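PDB 3P4G: antifreeze protein from Marinomonas primoryensis, which binds to ice, probably through ordered clathrate-like waters held on the surface of its calcium-dependent beta-helix. Local coordinates for residues 60-65 / 85-90; 277-282 / 303-308. All blocks are in the same frame, centred on the assembly; numbering follows the deposited sequence.

Interaction 1: residues 60-65 / 85-90; sequences SIDGNV and QLYVAG
Ile61 and Val88 sit side by side and point the same way, a stacked pair on successive turns of a right-handed parallel beta-helix. Their side chains come closest at Ile61 CD1 and Val88 CG2, 4.1 Å apart. The same CD1 also meets Leu86 CD1, where the two chains cross obliquely. Val65, beyond the turn at 62-64, comes in at about a right angle and lays CG2 3.9 Å from Val88 CG2. That branch of Val88 is therefore shared by Ile61 and Val65; it lies anti to the carbonyl carbon, while CG1, anti to the backbone N (chi1 176°), reaches Gly63 O instead. Leu77 of strand 77-78 touches Ile61, Val65 and Leu86, closing this apolar interior from across the helix. Ser60 and Tyr87 pair on the other face, where Asp62 OD1 lies loosely at the edge of the tyrosine ring. Two backbone bonds set the parallel register, Ile61 N to Tyr87 O at 2.9 Å and Ala89 N to Ile61 O at 2.8 Å. Past the strands the turns stay nested: Ala89 CB packs 3.3 Å from Asp62 O, and Gly90 N gives a weak bond to Gly63 O. Asn64 OD1, which accepts a bond from Asp91 N, rests 3.5 Å from Gly90 CA.

Interaction 2: residues 277-282 / 303-308; sequences DDSIYL and FEHIRV. With CA (calcium ion), chain Q; CA (calcium ion), chain P.
Strands 279-282 and 305-308 run parallel, 14° apart and 4.7 Å between axes, joined by backbone bonds such as Arg307 N to Ile280 O and Leu282 N to Arg307 O. Where the strands begin, the side chains of His305 and Asp277 cross at about a right angle, with ring and carboxylate planes 90° apart. His305 NE2 donates to Asp277 OD1 at 2.8 Å, on the syn side but well out of the carboxylate plane, the acceptor lying close to the imidazole plane. ND1 takes a bond from Ser316 N, so both ring nitrogens are engaged and the ring's rotation is fixed. An alanine in place of His305 would probably leave Asp277 OD1 without this donor and Ser316 N without its acceptor. The neighbouring Asp278 bridges two calcium ions, OD1 binding one and OD2 the other at 2.4 Å. Glu304, its chain bent at chi2 (79°), grips the second ion with both carboxylate oxygens; two waters and the carbonyls of Asn274 and Gly276 complete that site. Glu304 OE1 also accepts Asp278 N at 2.8 Å, from above the carboxylate plane. This is the C-terminal end of the calcium-binding beta-helix, where strand 305-308 continues the parallel stack and strand 311-314 adds an antiparallel edge. Inside, Ile280 CB sits over one face of the Phe303 ring, 3.8 Å from its centroid, a CH-pi contact. Ile280 CG2 touches Ile306 CG1, those two chains side by side, and Leu282 CD1 touches both Ile306 CG2 and Val308 CG1. On the face carrying Ser279 and Tyr281, Arg307 lays its aliphatic CG 3.6 Å from Tyr281 CD1, while Arg307 O and Val308 O meet the edge of that ring.

Interaction 1 closes well before interaction 2 opens along the chain, and the two lie on opposite sides of its centre, their own centres about 52 Å apart and nearest atoms about 44 Å apart. They do not touch, but both belong to the same run of parallel strands along the solenoid, with strands 104-107 to 260-263 filling the interval. Interaction 1 joins successive turns near the N-terminal end. In 277-282 / 303-308, the intervening chain instead includes helices 287-290 and 294-300 before the last parallel strand. Repeated calcium sites accompany the turns between, so the pairings lie near either end of one long, regularly stacked body, whose extended surface is consistent with binding ice.

Interaction 1: residues 60-65 / 85-90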
loop_
_atom_site.group_PDB
_atom_site.type_symbol
_atom_site.label_atom_id
_atom_site.label_comp_id
_atom_site.label_asym_id
_atom_site.label_seq_id
_atom_site.Cartn_x
_atom_site.Cartn_y
_atom_site.Cartn_z
ATOM N N SER A 60 -14.339 10.924 20.735
ATOM C CA SER A 60 -14.809 9.544 20.689
ATOM C C SER A 60 -16.271 9.587 20.321
ATOM O O SER A 60 -17.070 10.257 20.977
ATOM C CB SER A 60 -14.629 8.849 22.040
ATOM O OG SER A 60 -13.292 8.946 22.488
ATOM N N ILE A 61 -16.601 8.884 19.259
ATOM C CA ILE A 61 -17.940 8.903 18.627
ATOM C C ILE A 61 -18.383 7.448 18.502
ATOM O O ILE A 61 -17.686 6.627 17.887
ATOM C CB ILE A 61 -17.846 9.596 17.186
ATOM C CG1 ILE A 61 -17.447 11.081 17.299
ATOM C CG2 ILE A 61 -19.144 9.450 16.345
ATOM C CD1 ILE A 61 -16.650 11.627 16.121
ATOM N N ASP A 62 -19.520 7.092 19.100
ATOM C CA ASP A 62 -19.972 5.706 19.025
ATOM C C ASP A 62 -20.767 5.460 17.737
ATOM O O ASP A 62 -20.950 4.308 17.322
ATOM C CB ASP A 62 -20.864 5.397 20.210
ATOM C CG ASP A 62 -20.124 5.447 21.512
ATOM O OD1 ASP A 62 -18.897 5.175 21.517
ATOM O OD2 ASP A 62 -20.797 5.703 22.520
ATOM N N GLY A 63 -21.288 6.534 17.153
ATOM C CA GLY A 63 -22.053 6.457 15.897
ATOM C C GLY A 63 -21.214 6.759 14.669
ATOM O O GLY A 63 -20.012 6.419 14.620
ATOM N N ASN A 64 -21.827 7.451 13.708
ATOM C CA ASN A 64 -21.196 7.747 12.413
ATOM C C ASN A 64 -20.788 9.206 12.333
ATOM O O ASN A 64 -21.442 10.071 12.934
ATOM C CB ASN A 64 -22.199 7.490 11.268
ATOM C CG ASN A 64 -22.714 6.084 11.270
ATOM O OD1 ASN A 64 -21.939 5.140 11.414
ATOM N ND2 ASN A 64 -24.043 5.924 11.072
ATOM N N VAL A 65 -19.726 9.487 11.590
ATOM C CA VAL A 65 -19.484 10.850 11.134
ATOM C C VAL A 65 -20.262 10.978 9.829
ATOM O O VAL A 65 -19.922 10.341 8.794
ATOM C CB VAL A 65 -17.977 11.130 10.910
ATOM C CG1 VAL A 65 -17.756 12.560 10.346
ATOM C CG2 VAL A 65 -17.231 10.865 12.204
ATOM N N GLN A 85 -6.390 12.599 19.187
ATOM C CA GLN A 85 -6.712 11.155 19.217
ATOM C C GLN A 85 -8.195 11.018 18.940
ATOM O O GLN A 85 -9.024 11.615 19.663
ATOM C CB GLN A 85 -6.396 10.620 20.591
ATOM C CG GLN A 85 -6.476 9.085 20.679
ATOM C CD GLN A 85 -6.000 8.577 22.036
ATOM O OE1 GLN A 85 -5.077 9.134 22.626
ATOM N NE2 GLN A 85 -6.642 7.521 22.534
ATOM N N LEU A 86 -8.519 10.286 17.885
ATOM C CA LEU A 86 -9.908 10.119 17.432
ATOM C C LEU A 86 -10.324 8.683 17.432
ATOM O O LEU A 86 -9.571 7.797 16.981
ATOM C CB LEU A 86 -10.084 10.760 16.036
ATOM C CG LEU A 86 -11.408 10.443 15.317
ATOM C CD1 LEU A 86 -12.585 11.025 16.135
ATOM C CD2 LEU A 86 -11.362 11.067 13.906
ATOM N N TYR A 87 -11.522 8.417 17.981
ATOM C CA TYR A 87 -12.101 7.091 17.901
ATOM C C TYR A 87 -13.486 7.269 17.278
ATOM O O TYR A 87 -14.235 8.134 17.699
ATOM C CB TYR A 87 -12.237 6.503 19.297
ATOM C CG TYR A 87 -13.023 5.195 19.303
ATOM C CD1 TYR A 87 -12.420 4.002 18.917
ATOM C CD2 TYR A 87 -14.356 5.173 19.700
ATOM C CE1 TYR A 87 -13.153 2.807 18.916
ATOM C CE2 TYR A 87 -15.087 3.985 19.720
ATOM C CZ TYR A 87 -14.477 2.819 19.342
ATOM O OH TYR A 87 -15.195 1.638 19.328
ATOM N N VAL A 88 -13.775 6.515 16.233
ATOM C CA VAL A 88 -15.140 6.417 15.663
ATOM C C VAL A 88 -15.570 4.922 15.597
ATOM O O VAL A 88 -14.893 4.132 14.918
ATOM C CB VAL A 88 -15.186 7.023 14.241
ATOM C CG1 VAL A 88 -16.586 6.804 13.664
ATOM C CG2 VAL A 88 -14.824 8.508 14.248
ATOM N N ALA A 89 -16.664 4.528 16.269
ATOM C CA ALA A 89 -17.105 3.129 16.243
ATOM C C ALA A 89 -17.892 2.768 14.982
ATOM O O ALA A 89 -17.954 1.606 14.614
ATOM C CB ALA A 89 -17.966 2.833 17.481
ATOM N N GLY A 90 -18.527 3.777 14.364
ATOM C CA GLY A 90 -19.332 3.591 13.163
ATOM C C GLY A 90 -18.558 3.864 11.899
ATOM O O GLY A 90 -17.338 3.627 11.836
#

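Interaction 2: residues 277-282 / 303-308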
loop_
_atom_site.group_PDB
_atom_site.type_symbol
_atom_site.label_atom_id
_atom_site.label_comp_id
_atom_site.label_asym_id
_atom_site.label_seq_id
_atom_site.Cartn_x
_atom_site.Cartn_y
_atom_site.Cartn_z
ATOM N N ASP A 277 23.052 -5.930 -14.574
ATOM C CA ASP A 277 23.517 -7.313 -14.412
ATOM C C ASP A 277 22.419 -8.059 -13.694
ATOM O O ASP A 277 22.224 -7.900 -12.483
ATOM C CB ASP A 277 24.792 -7.293 -13.578
ATOM C CG ASP A 277 25.475 -8.622 -13.541
ATOM O OD1 ASP A 277 25.609 -9.224 -14.628
ATOM O OD2 ASP A 277 25.904 -9.039 -12.438
ATOM N N ASP A 278 21.624 -8.784 -14.475
ATOM C CA ASP A 278 20.355 -9.319 -13.985
ATOM C C ASP A 278 20.373 -10.854 -13.892
ATOM O O ASP A 278 20.914 -11.565 -14.785
ATOM C CB ASP A 278 19.232 -8.825 -14.881
ATOM C CG ASP A 278 19.164 -7.294 -14.922
ATOM O OD1 ASP A 278 18.847 -6.658 -13.885
ATOM O OD2 ASP A 278 19.466 -6.726 -15.988
ATOM N N SER A 279 19.717 -11.348 -12.828
ATOM C CA SER A 279 19.657 -12.766 -12.464
ATOM C C SER A 279 18.241 -13.271 -12.350
ATOM O O SER A 279 17.351 -12.564 -11.858
ATOM C CB SER A 279 20.345 -13.030 -11.095
ATOM O OG SER A 279 21.702 -12.579 -11.082
ATOM N N ILE A 280 18.052 -14.492 -12.803
ATOM C CA ILE A 280 16.723 -15.117 -12.680
ATOM C C ILE A 280 16.915 -16.521 -12.137
ATOM O O ILE A 280 17.795 -17.261 -12.602
ATOM C CB ILE A 280 15.895 -15.076 -14.008
ATOM C CG1 ILE A 280 14.449 -15.561 -13.760
ATOM C CG2 ILE A 280 16.526 -15.929 -15.169
ATOM C CD1 ILE A 280 13.548 -15.523 -14.997
ATOM N N TYR A 281 16.028 -16.926 -11.216
ATOM C CA TYR A 281 16.059 -18.259 -10.668
ATOM C C TYR A 281 14.721 -18.901 -11.017
ATOM O O TYR A 281 13.683 -18.448 -10.562
ATOM C CB TYR A 281 16.192 -18.170 -9.142
ATOM C CG TYR A 281 16.244 -19.491 -8.404
ATOM C CD1 TYR A 281 16.659 -20.679 -9.043
ATOM C CD2 TYR A 281 15.955 -19.541 -7.028
ATOM C CE1 TYR A 281 16.725 -21.874 -8.367
ATOM C CE2 TYR A 281 16.009 -20.778 -6.327
ATOM C CZ TYR A 281 16.408 -21.920 -7.007
ATOM O OH TYR A 281 16.466 -23.151 -6.344
ATOM N N LEU A 282 14.780 -19.938 -11.832
ATOM C CA LEU A 282 13.591 -20.685 -12.274
ATOM C C LEU A 282 13.492 -21.921 -11.402
ATOM O O LEU A 282 13.924 -23.012 -11.802
ATOM C CB LEU A 282 13.755 -21.103 -13.737
ATOM C CG LEU A 282 13.936 -19.951 -14.754
ATOM C CD1 LEU A 282 14.305 -20.457 -16.158
ATOM C CD2 LEU A 282 12.643 -19.110 -14.835
ATOM N N PHE A 303 18.225 -12.435 -19.692
ATOM C CA PHE A 303 18.898 -12.414 -18.378
ATOM C C PHE A 303 20.360 -12.824 -18.476
ATOM O O PHE A 303 20.682 -13.812 -19.138
ATOM C CB PHE A 303 18.194 -13.293 -17.370
ATOM C CG PHE A 303 17.012 -12.622 -16.746
ATOM C CD1 PHE A 303 15.778 -12.599 -17.416
ATOM C CD2 PHE A 303 17.137 -11.987 -15.480
ATOM C CE1 PHE A 303 14.661 -11.897 -16.827
ATOM C CE2 PHE A 303 16.052 -11.313 -14.883
ATOM C CZ PHE A 303 14.813 -11.277 -15.553
ATOM N N GLU A 304 21.231 -12.058 -17.805
ATOM C CA GLU A 304 22.658 -12.405 -17.797
ATOM C C GLU A 304 22.955 -13.724 -17.044
ATOM O O GLU A 304 23.872 -14.473 -17.418
ATOM C CB GLU A 304 23.498 -11.252 -17.258
ATOM C CG GLU A 304 23.545 -10.066 -18.191
ATOM C CD GLU A 304 22.329 -9.154 -18.173
ATOM O OE1 GLU A 304 21.473 -9.199 -17.239
ATOM O OE2 GLU A 304 22.279 -8.321 -19.094
ATOM N N HIS A 305 22.205 -14.005 -15.993
ATOM C CA HIS A 305 22.475 -15.171 -15.177
ATOM C C HIS A 305 21.203 -15.933 -14.980
ATOM O O HIS A 305 20.199 -15.350 -14.603
ATOM C CB HIS A 305 23.041 -14.765 -13.813
ATOM C CG HIS A 305 24.154 -13.775 -13.920
ATOM N ND1 HIS A 305 25.452 -14.147 -14.199
ATOM C CD2 HIS A 305 24.134 -12.422 -13.942
ATOM C CE1 HIS A 305 26.199 -13.059 -14.300
ATOM N NE2 HIS A 305 25.425 -11.996 -14.142
ATOM N N ILE A 306 21.276 -17.246 -15.124
ATOM C CA ILE A 306 20.057 -18.056 -15.095
ATOM C C ILE A 306 20.333 -19.330 -14.327
ATOM O O ILE A 306 21.187 -20.128 -14.724
ATOM C CB ILE A 306 19.486 -18.432 -16.509
ATOM C CG1 ILE A 306 19.296 -17.183 -17.377
ATOM C CG2 ILE A 306 18.148 -19.233 -16.360
ATOM C CD1 ILE A 306 18.932 -17.540 -18.901
ATOM N N ARG A 307 19.637 -19.490 -13.207
ATOM C CA ARG A 307 19.739 -20.724 -12.428
ATOM C C ARG A 307 18.425 -21.487 -12.556
ATOM O O ARG A 307 17.367 -20.882 -12.571
ATOM C CB ARG A 307 20.048 -20.396 -10.942
ATOM C CG ARG A 307 20.004 -21.661 -10.040
ATOM C CD ARG A 307 20.470 -21.388 -8.637
ATOM N NE ARG A 307 21.894 -20.997 -8.566
ATOM C CZ ARG A 307 22.931 -21.833 -8.583
ATOM N NH1 ARG A 307 22.754 -23.153 -8.678
ATOM N NH2 ARG A 307 24.165 -21.348 -8.475
ATOM N N VAL A 308 18.492 -22.816 -12.670
ATOM C CA VAL A 308 17.264 -23.654 -12.669
ATOM C C VAL A 308 17.280 -24.528 -11.424
ATOM O O VAL A 308 18.156 -24.354 -10.571
ATOM C CB VAL A 308 17.087 -24.429 -14.006
ATOM C CG1 VAL A 308 16.895 -23.441 -15.174
ATOM C CG2 VAL A 308 18.285 -25.346 -14.293
HETATM CA CA CA Q . 20.507 -6.892 -18.091
HETATM CA CA CA P . 18.220 -4.518 -14.563
HETATM O O HOH W 1 18.761 -8.233 -19.049
HETATM O O HOH W 2 21.399 -5.515 -19.947
#